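Local structure of hyaluronidase (Thermobaculum terrenum, 5DIY) at residues Ile9-Tyr14 with Gln21-Met26; Tyr38-Lys43 with Gln62-Leu67; Phe27-Ala32 with Ala264-Leu269. The protein probably acts as a hexosaminidase of glycoside hydrolase family 84, an O-GlcNAc hydrolase that removes N-acetylglucosamine from modified proteins. All blocks are in the same frame, centred on the assembly; numbering follows the deposited sequence.

Interaction 1 of 3, residues Ile9-Tyr14 with Gln21-Met26; sequences IIEGFY and QERLDM. With NAG (2-acetamido-2-deoxy-beta-D-glucopyranose), chain E.
Glu11 and Arg23 form a two-pronged salt bridge between the end of a barrel strand and the helix after it. With CG opposite the backbone N (chi1 -175°) and the chain extended beyond, Glu11 reaches the helix. The guanidinium comes side-on: NE of Arg23 gives its hydrogen to the syn lone pair of OE1 of Glu11 at 2.8 Å, while NH2 of Arg23 reaches OE2 of Glu11 at 2.9 Å, nearly straight (168°) but from above the carboxylate plane; the two planes are turned 44° apart. Each buried oxygen has a second donor, OE1 the hydroxyl of Tyr38 and OE2 the backbone N of Trp18, so four bonds fix the carboxylate's rotation. Replacing Arg23 by an alanine would probably leave the buried carboxylate without two of its four donors and without its countercharge. Nearby, CD1 of Ile9 packs on CG of Met26 at 3.9 Å; a branched residue suits the strand and a flexible thioether the helix. Just beyond Glu11, the carbonyl O of Gly12 accepts a hydrogen bond of 2.6 Å from O3 of NAG. A sugar-binding loop at the C-terminal end of a strand, backed by the following helix, is characteristic of a TIM barrel.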
loop_
_atom_site.group_PDB
_atom_site.type_symbol
_atom_site.label_atom_id
_atom_site.label_comp_id
_atom_site.label_asym_id
_atom_site.label_seq_id
_atom_site.Cartn_x
_atom_site.Cartn_y
_atom_site.Cartn_z
ATOM N N ILE C 9 -10.519 9.233 1.246
ATOM C CA ILE C 9 -10.004 8.105 0.497
ATOM C C ILE C 9 -9.907 8.546 -0.951
ATOM O O ILE C 9 -10.863 9.097 -1.493
ATOM C CB ILE C 9 -10.928 6.870 0.610
ATOM C CG1 ILE C 9 -10.878 6.321 2.043
ATOM C CG2 ILE C 9 -10.510 5.797 -0.395
ATOM C CD1 ILE C 9 -11.890 5.239 2.343
ATOM N N ILE C 10 -8.757 8.297 -1.572
ATOM C CA ILE C 10 -8.608 8.471 -3.021
ATOM C C ILE C 10 -8.513 7.088 -3.661
ATOM O O ILE C 10 -7.559 6.353 -3.423
ATOM C CB ILE C 10 -7.402 9.373 -3.429
ATOM C CG1 ILE C 10 -7.242 9.394 -4.961
ATOM C CG2 ILE C 10 -6.085 8.947 -2.770
ATOM C CD1 ILE C 10 -6.473 10.589 -5.479
ATOM N N GLU C 11 -9.507 6.724 -4.467
ATOM C CA GLU C 11 -9.389 5.522 -5.286
ATOM C C GLU C 11 -8.521 5.903 -6.481
ATOM O O GLU C 11 -9.036 6.234 -7.539
ATOM C CB GLU C 11 -10.756 4.978 -5.718
ATOM C CG GLU C 11 -10.632 3.655 -6.471
ATOM C CD GLU C 11 -11.955 3.030 -6.878
ATOM O OE1 GLU C 11 -13.028 3.437 -6.379
ATOM O OE2 GLU C 11 -11.914 2.106 -7.725
ATOM N N GLY C 12 -7.203 5.870 -6.275
ATOM C CA GLY C 12 -6.213 6.345 -7.253
ATOM C C GLY C 12 -5.126 5.342 -7.601
ATOM O O GLY C 12 -4.061 5.714 -8.097
ATOM N N PHE C 13 -5.409 4.065 -7.375
ATOM C CA PHE C 13 -4.417 3.002 -7.549
ATOM C C PHE C 13 -4.475 2.426 -8.961
ATOM O O PHE C 13 -5.431 2.673 -9.694
ATOM C CB PHE C 13 -4.592 1.900 -6.488
ATOM C CG PHE C 13 -5.995 1.358 -6.383
ATOM C CD1 PHE C 13 -6.499 0.495 -7.349
ATOM C CD2 PHE C 13 -6.819 1.731 -5.328
ATOM C CE1 PHE C 13 -7.794 0.018 -7.265
ATOM C CE2 PHE C 13 -8.114 1.253 -5.237
ATOM C CZ PHE C 13 -8.602 0.398 -6.205
ATOM N N TYR C 14 -3.426 1.696 -9.330
ATOM C CA TYR C 14 -3.416 0.840 -10.515
ATOM C C TYR C 14 -3.960 -0.529 -10.101
ATOM O O TYR C 14 -3.895 -0.905 -8.925
ATOM C CB TYR C 14 -1.998 0.667 -11.077
ATOM C CG TYR C 14 -1.340 1.920 -11.642
ATOM C CD1 TYR C 14 -0.694 2.834 -10.808
ATOM C CD2 TYR C 14 -1.330 2.172 -13.022
ATOM C CE1 TYR C 14 -0.076 3.972 -11.327
ATOM C CE2 TYR C 14 -0.715 3.304 -13.550
ATOM C CZ TYR C 14 -0.093 4.201 -12.702
ATOM O OH TYR C 14 0.522 5.319 -13.224
ATOM N N GLN C 21 -20.675 -1.714 -5.903
ATOM C CA GLN C 21 -21.201 -2.056 -4.580
ATOM C C GLN C 21 -20.180 -1.847 -3.450
ATOM O O GLN C 21 -20.544 -1.463 -2.338
ATOM C CB GLN C 21 -21.699 -3.512 -4.568
ATOM C CG GLN C 21 -22.509 -3.886 -3.336
ATOM C CD GLN C 21 -23.712 -2.977 -3.143
ATOM O OE1 GLN C 21 -24.463 -2.712 -4.093
ATOM N NE2 GLN C 21 -23.885 -2.470 -1.919
ATOM N N GLU C 22 -18.913 -2.118 -3.748
ATOM C CA GLU C 22 -17.813 -1.916 -2.790
ATOM C C GLU C 22 -17.629 -0.431 -2.468
ATOM O O GLU C 22 -17.415 -0.062 -1.315
ATOM C CB GLU C 22 -16.519 -2.517 -3.341
ATOM C CG GLU C 22 -16.576 -4.033 -3.456
ATOM C CD GLU C 22 -15.444 -4.650 -4.261
ATOM O OE1 GLU C 22 -14.851 -3.986 -5.129
ATOM O OE2 GLU C 22 -15.147 -5.836 -4.028
ATOM N N ARG C 23 -17.742 0.418 -3.487
ATOM C CA ARG C 23 -17.716 1.875 -3.294
ATOM C C ARG C 23 -18.851 2.350 -2.400
ATOM O O ARG C 23 -18.617 3.116 -1.466
ATOM C CB ARG C 23 -17.770 2.600 -4.636
ATOM C CG ARG C 23 -16.482 2.467 -5.418
ATOM C CD ARG C 23 -16.682 2.836 -6.870
ATOM N NE ARG C 23 -15.449 2.696 -7.628
ATOM C CZ ARG C 23 -15.367 2.591 -8.952
ATOM N NH1 ARG C 23 -16.459 2.599 -9.720
ATOM N NH2 ARG C 23 -14.175 2.471 -9.527
ATOM N N LEU C 24 -20.065 1.875 -2.670
ATOM C CA LEU C 24 -21.236 2.237 -1.864
ATOM C C LEU C 24 -21.062 1.795 -0.412
ATOM O O LEU C 24 -21.358 2.551 0.510
ATOM C CB LEU C 24 -22.517 1.623 -2.446
ATOM C CG LEU C 24 -22.970 2.151 -3.811
ATOM C CD1 LEU C 24 -23.951 1.181 -4.451
ATOM C CD2 LEU C 24 -23.572 3.542 -3.695
ATOM N N ASP C 25 -20.582 0.565 -0.234
ATOM C CA ASP C 25 -20.243 0.017 1.082
ATOM C C ASP C 25 -19.111 0.811 1.764
ATOM O O ASP C 25 -19.199 1.128 2.947
ATOM C CB ASP C 25 -19.849 -1.456 0.927
ATOM C CG ASP C 25 -19.523 -2.118 2.247
ATOM O OD1 ASP C 25 -20.461 -2.567 2.940
ATOM O OD2 ASP C 25 -18.321 -2.193 2.584
ATOM N N MET C 26 -18.057 1.137 1.018
ATOM C CA MET C 26 -16.975 1.972 1.550
ATOM C C MET C 26 -17.484 3.329 2.048
ATOM O O MET C 26 -16.999 3.825 3.063
ATOM C CB MET C 26 -15.860 2.173 0.513
ATOM C CG MET C 26 -14.572 2.780 1.069
ATOM S SD MET C 26 -13.791 1.822 2.393
ATOM C CE MET C 26 -13.219 0.387 1.495
HETATM C C1 NAG E . 2.045 6.469 -8.143
HETATM C C2 NAG E . 0.628 6.918 -8.552
HETATM C C3 NAG E . -0.500 6.126 -7.885
HETATM C C4 NAG E . -0.014 4.744 -7.483
HETATM C C5 NAG E . 1.097 4.904 -6.457
HETATM C C6 NAG E . 1.675 3.561 -5.984
HETATM C C7 NAG E . 0.557 8.994 -7.206
HETATM C C8 NAG E . 0.314 10.476 -7.269
HETATM N N2 NAG E . 0.450 8.355 -8.372
HETATM O O3 NAG E . -1.600 6.027 -8.797
HETATM O O4 NAG E . -1.075 4.003 -6.880
HETATM O O5 NAG E . 2.146 5.773 -6.896
HETATM O O6 NAG E . 2.103 2.745 -7.077
HETATM O O7 NAG E . 0.843 8.432 -6.156
#

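Interaction 2 of 3, residues Tyr38-Lys43 with Gln62-Leu67; sequences YIYAPK and QLFKEL. With NAG (2-acetamido-2-deoxy-beta-D-glucopyranose), chain E.
Tyr40 presents a ring face to the edge of Phe64 where strand 37-40 and helix 58-73 pack together within a beta-alpha-beta unit of the TIM barrel. It is a T-shaped pair: the centroids of the Tyr40 and Phe64 rings are 4.8 Å apart and the planes stand at 84°. CE1 of Phe64 sits over the centre of the tyrosine ring, while CZ of Phe64 comes within 3.5 Å of CZ of Tyr40. An aromatic edge carries slightly positive hydrogens, which suit the electron-rich face they meet. With CG anti to the backbone N (chi1 -179°), Tyr40 reaches out from the strand toward the helix. Its opposite face is covered by CD of Pro42, 3.5 Å above the plane, so the ring is sandwiched between proline and phenylalanine.

In the next shell, Asp45 takes a hydrogen bond with the tyrosine OH, and the rings of Tyr56 and Phe106 meet Phe64 edge-to-face. Past Pro42 the chain turns to the sugar site, where a long, flexible lysine fits: bent at chi2 and chi4, Lys43 brings its ammonium group to the ligand and into a salt bridge with Asp119. NZ of Lys43 donates a hydrogen bond to O3 of NAG at 3.0 Å.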
loop_
_atom_site.group_PDB
_atom_site.type_symbol
_atom_site.label_atom_id
_atom_site.label_comp_id
_atom_site.label_asym_id
_atom_site.label_seq_id
_atom_site.Cartn_x
_atom_site.Cartn_y
_atom_site.Cartn_z
ATOM N N TYR C 38 -14.112 11.726 -0.845
ATOM C CA TYR C 38 -13.746 10.650 -1.755
ATOM C C TYR C 38 -13.352 11.225 -3.097
ATOM O O TYR C 38 -14.072 12.066 -3.632
ATOM C CB TYR C 38 -14.918 9.690 -1.939
ATOM C CG TYR C 38 -14.737 8.688 -3.054
ATOM C CD1 TYR C 38 -13.951 7.547 -2.874
ATOM C CD2 TYR C 38 -15.369 8.866 -4.289
ATOM C CE1 TYR C 38 -13.791 6.621 -3.892
ATOM C CE2 TYR C 38 -15.202 7.948 -5.316
ATOM C CZ TYR C 38 -14.423 6.825 -5.110
ATOM O OH TYR C 38 -14.271 5.912 -6.124
ATOM N N ILE C 39 -12.230 10.755 -3.647
ATOM C CA ILE C 39 -11.821 11.104 -5.005
ATOM C C ILE C 39 -11.902 9.875 -5.910
ATOM O O ILE C 39 -11.285 8.836 -5.632
ATOM C CB ILE C 39 -10.396 11.698 -5.063
ATOM C CG1 ILE C 39 -10.358 13.063 -4.366
ATOM C CG2 ILE C 39 -9.937 11.866 -6.513
ATOM C CD1 ILE C 39 -8.972 13.524 -3.973
ATOM N N TYR C 40 -12.652 10.014 -7.001
ATOM C CA TYR C 40 -12.706 8.996 -8.042
ATOM C C TYR C 40 -11.540 9.198 -8.999
ATOM O O TYR C 40 -11.505 10.195 -9.723
ATOM C CB TYR C 40 -14.030 9.074 -8.806
ATOM C CG TYR C 40 -14.137 8.033 -9.875
ATOM C CD1 TYR C 40 -14.631 6.768 -9.585
ATOM C CD2 TYR C 40 -13.715 8.294 -11.181
ATOM C CE1 TYR C 40 -14.720 5.794 -10.563
ATOM C CE2 TYR C 40 -13.801 7.322 -12.166
ATOM C CZ TYR C 40 -14.309 6.073 -11.846
ATOM O OH TYR C 40 -14.400 5.094 -12.806
ATOM N N ALA C 41 -10.583 8.263 -8.997
ATOM C CA ALA C 41 -9.429 8.331 -9.901
ATOM C C ALA C 41 -8.735 6.987 -10.205
ATOM O O ALA C 41 -7.507 6.931 -10.222
ATOM C CB ALA C 41 -8.411 9.316 -9.330
ATOM N N PRO C 42 -9.505 5.904 -10.455
ATOM C CA PRO C 42 -8.829 4.633 -10.733
ATOM C C PRO C 42 -8.042 4.690 -12.036
ATOM O O PRO C 42 -8.594 5.072 -13.071
ATOM C CB PRO C 42 -9.979 3.622 -10.819
ATOM C CG PRO C 42 -11.171 4.434 -11.175
ATOM C CD PRO C 42 -10.971 5.761 -10.504
ATOM N N LYS C 43 -6.759 4.330 -11.967
ATOM C CA LYS C 43 -5.853 4.424 -13.119
ATOM C C LYS C 43 -6.279 3.547 -14.297
ATOM O O LYS C 43 -6.037 3.923 -15.438
ATOM C CB LYS C 43 -4.405 4.079 -12.724
ATOM C CG LYS C 43 -3.664 5.155 -11.938
ATOM C CD LYS C 43 -3.173 6.293 -12.832
ATOM C CE LYS C 43 -2.168 7.191 -12.122
ATOM N NZ LYS C 43 -2.718 7.857 -10.905
ATOM N N GLN C 62 -25.118 6.928 -14.934
ATOM C CA GLN C 62 -26.132 6.532 -13.950
ATOM C C GLN C 62 -25.512 5.917 -12.688
ATOM O O GLN C 62 -26.005 6.151 -11.582
ATOM C CB GLN C 62 -27.142 5.556 -14.584
ATOM C CG GLN C 62 -28.247 5.043 -13.656
ATOM C CD GLN C 62 -28.995 6.153 -12.936
ATOM O OE1 GLN C 62 -29.147 6.123 -11.713
ATOM N NE2 GLN C 62 -29.458 7.146 -13.691
ATOM N N LEU C 63 -24.449 5.130 -12.856
ATOM C CA LEU C 63 -23.697 4.593 -11.711
ATOM C C LEU C 63 -23.019 5.727 -10.929
ATOM O O LEU C 63 -23.115 5.776 -9.701
ATOM C CB LEU C 63 -22.675 3.543 -12.159
ATOM C CG LEU C 63 -23.236 2.267 -12.808
ATOM C CD1 LEU C 63 -22.124 1.437 -13.441
ATOM C CD2 LEU C 63 -24.014 1.431 -11.807
ATOM N N PHE C 64 -22.375 6.654 -11.641
ATOM C CA PHE C 64 -21.810 7.849 -11.006
ATOM C C PHE C 64 -22.856 8.652 -10.221
ATOM O O PHE C 64 -22.556 9.155 -9.133
ATOM C CB PHE C 64 -21.118 8.755 -12.035
ATOM C CG PHE C 64 -19.759 8.268 -12.466
ATOM C CD1 PHE C 64 -18.708 8.183 -11.548
ATOM C CD2 PHE C 64 -19.512 7.922 -13.792
ATOM C CE1 PHE C 64 -17.449 7.746 -11.946
ATOM C CE2 PHE C 64 -18.256 7.489 -14.193
ATOM C CZ PHE C 64 -17.224 7.396 -13.267
ATOM N N LYS C 65 -24.072 8.766 -10.764
ATOM C CA LYS C 65 -25.175 9.446 -10.066
ATOM C C LYS C 65 -25.528 8.736 -8.758
ATOM O O LYS C 65 -25.765 9.390 -7.741
ATOM C CB LYS C 65 -26.429 9.524 -10.949
ATOM C CG LYS C 65 -27.562 10.373 -10.371
ATOM C CD LYS C 65 -28.787 10.374 -11.281
ATOM C CE LYS C 65 -30.076 10.583 -10.493
ATOM N N GLU C 66 -25.576 7.406 -8.798
ATOM C CA GLU C 66 -25.828 6.605 -7.597
ATOM C C GLU C 66 -24.709 6.797 -6.557
ATOM O O GLU C 66 -24.991 7.003 -5.381
ATOM C CB GLU C 66 -26.004 5.126 -7.951
ATOM N N LEU C 67 -23.453 6.768 -7.004
ATOM C CA LEU C 67 -22.306 7.063 -6.128
ATOM C C LEU C 67 -22.384 8.461 -5.503
ATOM O O LEU C 67 -22.229 8.613 -4.290
ATOM C CB LEU C 67 -20.982 6.942 -6.893
ATOM C CG LEU C 67 -20.510 5.569 -7.369
ATOM C CD1 LEU C 67 -19.219 5.736 -8.156
ATOM C CD2 LEU C 67 -20.317 4.607 -6.204
HETATM C C1 NAG E . 2.045 6.469 -8.143
HETATM C C2 NAG E . 0.628 6.918 -8.552
HETATM C C3 NAG E . -0.500 6.126 -7.885
HETATM C C4 NAG E . -0.014 4.744 -7.483
HETATM C C5 NAG E . 1.097 4.904 -6.457
HETATM C C6 NAG E . 1.675 3.561 -5.984
HETATM C C7 NAG E . 0.557 8.994 -7.206
HETATM C C8 NAG E . 0.314 10.476 -7.269
HETATM N N2 NAG E . 0.450 8.355 -8.372
HETATM O O3 NAG E . -1.600 6.027 -8.797
HETATM O O4 NAG E . -1.075 4.003 -6.880
HETATM O O5 NAG E . 2.146 5.773 -6.896
HETATM O O6 NAG E . 2.103 2.745 -7.077
HETATM O O7 NAG E . 0.843 8.432 -6.156
#

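Interaction 3 of 3, residues Phe27-Ala32 with Ala264-Leu269; sequences FEFMQA and ASKLPL
Phe29 leaves its helix with CG opposite the backbone N (chi1 171°), which carries the ring across to helix 262-277, and Lys266 answers with CG anti to its carbonyl carbon (chi1 -67°) and an extended chain beyond. The two side chains run antiparallel alongside one another, and the lysine methylenes lie along one face of the ring. CG of Lys266 stands 4.0 Å from the centroid of the Phe29 ring and only 10° off the normal, a CH-pi contact. CB of Lys266 lies near the rim of the same face, 3.8 Å from CE1 of Phe29, and CD of Lys266 approaches CD1. At the far end of the ring, CZ of Phe29 lies 3.4 Å from the backbone O of Lys266, while CE2 of Phe29 packs against CB of Leu269 at 3.9 Å.

A lysine fits here because its aliphatic stem can cover an aromatic face while its charge reaches beyond: NZ makes salt bridges with Asp25, one turn back on the helix of Phe29, and with Glu263. Leu269 also touches Ile9 of strand 6-11, and Phe29 meets Leu295 of helix 284-296, so apolar residues suit both places. Helix 20-32 follows the first barrel strand and helix 262-277 the eighth; their side-by-side packing is characteristic of the outer helical layer of a closed TIM barrel.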
loop_
_atom_site.group_PDB
_atom_site.type_symbol
_atom_site.label_atom_id
_atom_site.label_comp_id
_atom_site.label_asym_id
_atom_site.label_seq_id
_atom_site.Cartn_x
_atom_site.Cartn_y
_atom_site.Cartn_z
ATOM N N PHE C 27 -18.469 3.920 1.361
ATOM C CA PHE C 27 -19.033 5.203 1.811
ATOM C C PHE C 27 -19.701 5.086 3.182
ATOM O O PHE C 27 -19.630 6.023 3.984
ATOM C CB PHE C 27 -20.017 5.801 0.792
ATOM C CG PHE C 27 -19.402 6.176 -0.541
ATOM C CD1 PHE C 27 -18.021 6.352 -0.707
ATOM C CD2 PHE C 27 -20.226 6.390 -1.639
ATOM C CE1 PHE C 27 -17.491 6.704 -1.941
ATOM C CE2 PHE C 27 -19.697 6.743 -2.877
ATOM C CZ PHE C 27 -18.328 6.899 -3.029
ATOM N N GLU C 28 -20.332 3.943 3.453
ATOM C CA GLU C 28 -20.904 3.669 4.780
ATOM C C GLU C 28 -19.809 3.508 5.838
ATOM O O GLU C 28 -19.916 4.073 6.924
ATOM C CB GLU C 28 -21.806 2.431 4.748
ATOM C CG GLU C 28 -23.081 2.646 3.941
ATOM C CD GLU C 28 -23.884 1.378 3.695
ATOM O OE1 GLU C 28 -23.362 0.255 3.895
ATOM O OE2 GLU C 28 -25.052 1.511 3.276
ATOM N N PHE C 29 -18.759 2.751 5.515
ATOM C CA PHE C 29 -17.572 2.653 6.379
ATOM C C PHE C 29 -16.943 4.032 6.643
ATOM O O PHE C 29 -16.574 4.348 7.781
ATOM C CB PHE C 29 -16.536 1.693 5.774
ATOM C CG PHE C 29 -15.207 1.698 6.488
ATOM C CD1 PHE C 29 -14.992 0.884 7.595
ATOM C CD2 PHE C 29 -14.167 2.518 6.048
ATOM C CE1 PHE C 29 -13.767 0.894 8.254
ATOM C CE2 PHE C 29 -12.943 2.532 6.706
ATOM C CZ PHE C 29 -12.744 1.716 7.812
ATOM N N MET C 30 -16.829 4.843 5.593
ATOM C CA MET C 30 -16.305 6.209 5.723
ATOM C C MET C 30 -17.122 7.057 6.706
ATOM O O MET C 30 -16.551 7.717 7.577
ATOM C CB MET C 30 -16.230 6.898 4.352
ATOM C CG MET C 30 -15.074 6.417 3.493
ATOM S SD MET C 30 -15.152 7.022 1.801
ATOM C CE MET C 30 -14.541 8.694 2.015
ATOM N N GLN C 31 -18.451 7.022 6.584
ATOM C CA GLN C 31 -19.312 7.781 7.501
ATOM C C GLN C 31 -19.188 7.286 8.943
ATOM O O GLN C 31 -19.147 8.106 9.865
ATOM C CB GLN C 31 -20.783 7.764 7.075
ATOM C CG GLN C 31 -21.670 8.622 7.981
ATOM C CD GLN C 31 -23.103 8.741 7.496
ATOM O OE1 GLN C 31 -23.656 7.809 6.908
ATOM N NE2 GLN C 31 -23.721 9.889 7.765
ATOM N N ALA C 32 -19.128 5.964 9.134
ATOM C CA ALA C 32 -18.927 5.382 10.481
ATOM C C ALA C 32 -17.668 5.884 11.186
ATOM O O ALA C 32 -17.659 6.011 12.415
ATOM C CB ALA C 32 -18.912 3.858 10.420
ATOM N N ALA C 264 -10.169 -5.677 2.955
ATOM C CA ALA C 264 -8.876 -5.729 3.652
ATOM C C ALA C 264 -8.336 -4.337 3.990
ATOM O O ALA C 264 -7.701 -4.166 5.030
ATOM C CB ALA C 264 -7.855 -6.512 2.838
ATOM N N SER C 265 -8.592 -3.353 3.123
ATOM C CA SER C 265 -8.171 -1.961 3.372
ATOM C C SER C 265 -8.828 -1.337 4.597
ATOM O O SER C 265 -8.271 -0.422 5.191
ATOM C CB SER C 265 -8.448 -1.059 2.158
ATOM O OG SER C 265 -7.666 -1.426 1.044
ATOM N N LYS C 266 -10.002 -1.826 4.981
ATOM C CA LYS C 266 -10.730 -1.260 6.116
ATOM C C LYS C 266 -9.969 -1.320 7.433
ATOM O O LYS C 266 -10.186 -0.470 8.297
ATOM C CB LYS C 266 -12.102 -1.914 6.273
ATOM C CG LYS C 266 -13.060 -1.602 5.134
ATOM C CD LYS C 266 -14.380 -2.320 5.339
ATOM C CE LYS C 266 -15.343 -2.083 4.189
ATOM N NZ LYS C 266 -16.668 -2.696 4.510
ATOM N N LEU C 267 -9.086 -2.312 7.579
ATOM C CA LEU C 267 -8.276 -2.459 8.787
ATOM C C LEU C 267 -7.306 -1.264 8.962
ATOM O O LEU C 267 -7.395 -0.559 9.965
ATOM C CB LEU C 267 -7.567 -3.832 8.819
ATOM C CG LEU C 267 -7.421 -4.542 10.162
ATOM C CD1 LEU C 267 -6.600 -5.812 9.964
ATOM C CD2 LEU C 267 -6.779 -3.639 11.202
ATOM N N PRO C 268 -6.405 -1.014 7.986
ATOM C CA PRO C 268 -5.552 0.182 8.094
ATOM C C PRO C 268 -6.290 1.509 7.938
ATOM O O PRO C 268 -5.909 2.489 8.584
ATOM C CB PRO C 268 -4.528 -0.003 6.962
ATOM C CG PRO C 268 -5.164 -0.950 6.017
ATOM C CD PRO C 268 -5.975 -1.871 6.868
ATOM N N LEU C 269 -7.335 1.547 7.108
ATOM C CA LEU C 269 -8.156 2.766 6.965
ATOM C C LEU C 269 -8.859 3.168 8.264
ATOM O O LEU C 269 -8.985 4.366 8.553
ATOM C CB LEU C 269 -9.164 2.644 5.813
ATOM C CG LEU C 269 -8.576 2.628 4.393
ATOM C CD1 LEU C 269 -9.692 2.376 3.389
ATOM C CD2 LEU C 269 -7.821 3.910 4.064
#

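From the N terminus, interaction 1 closes a short loop, bringing helix 20-32 back onto strand 6-11. Interaction 2 does the same one unit later, with helix 58-73 on strand 37-40, and the two follow in series. Interaction 3 spans more than 230 residues and encloses interaction 2 within its loop; it starts on the helix interaction 1 has just used and joins it to helix 262-277, next to the last strand, 251-256, so that the first and last strand-helix units of the barrel lie side by side. Interactions 1 and 2 meet across neighbouring strands through Glu11 and Tyr38, and both reach NAG; interactions 1 and 3 are linked by the salt bridge of Asp25 with Lys266.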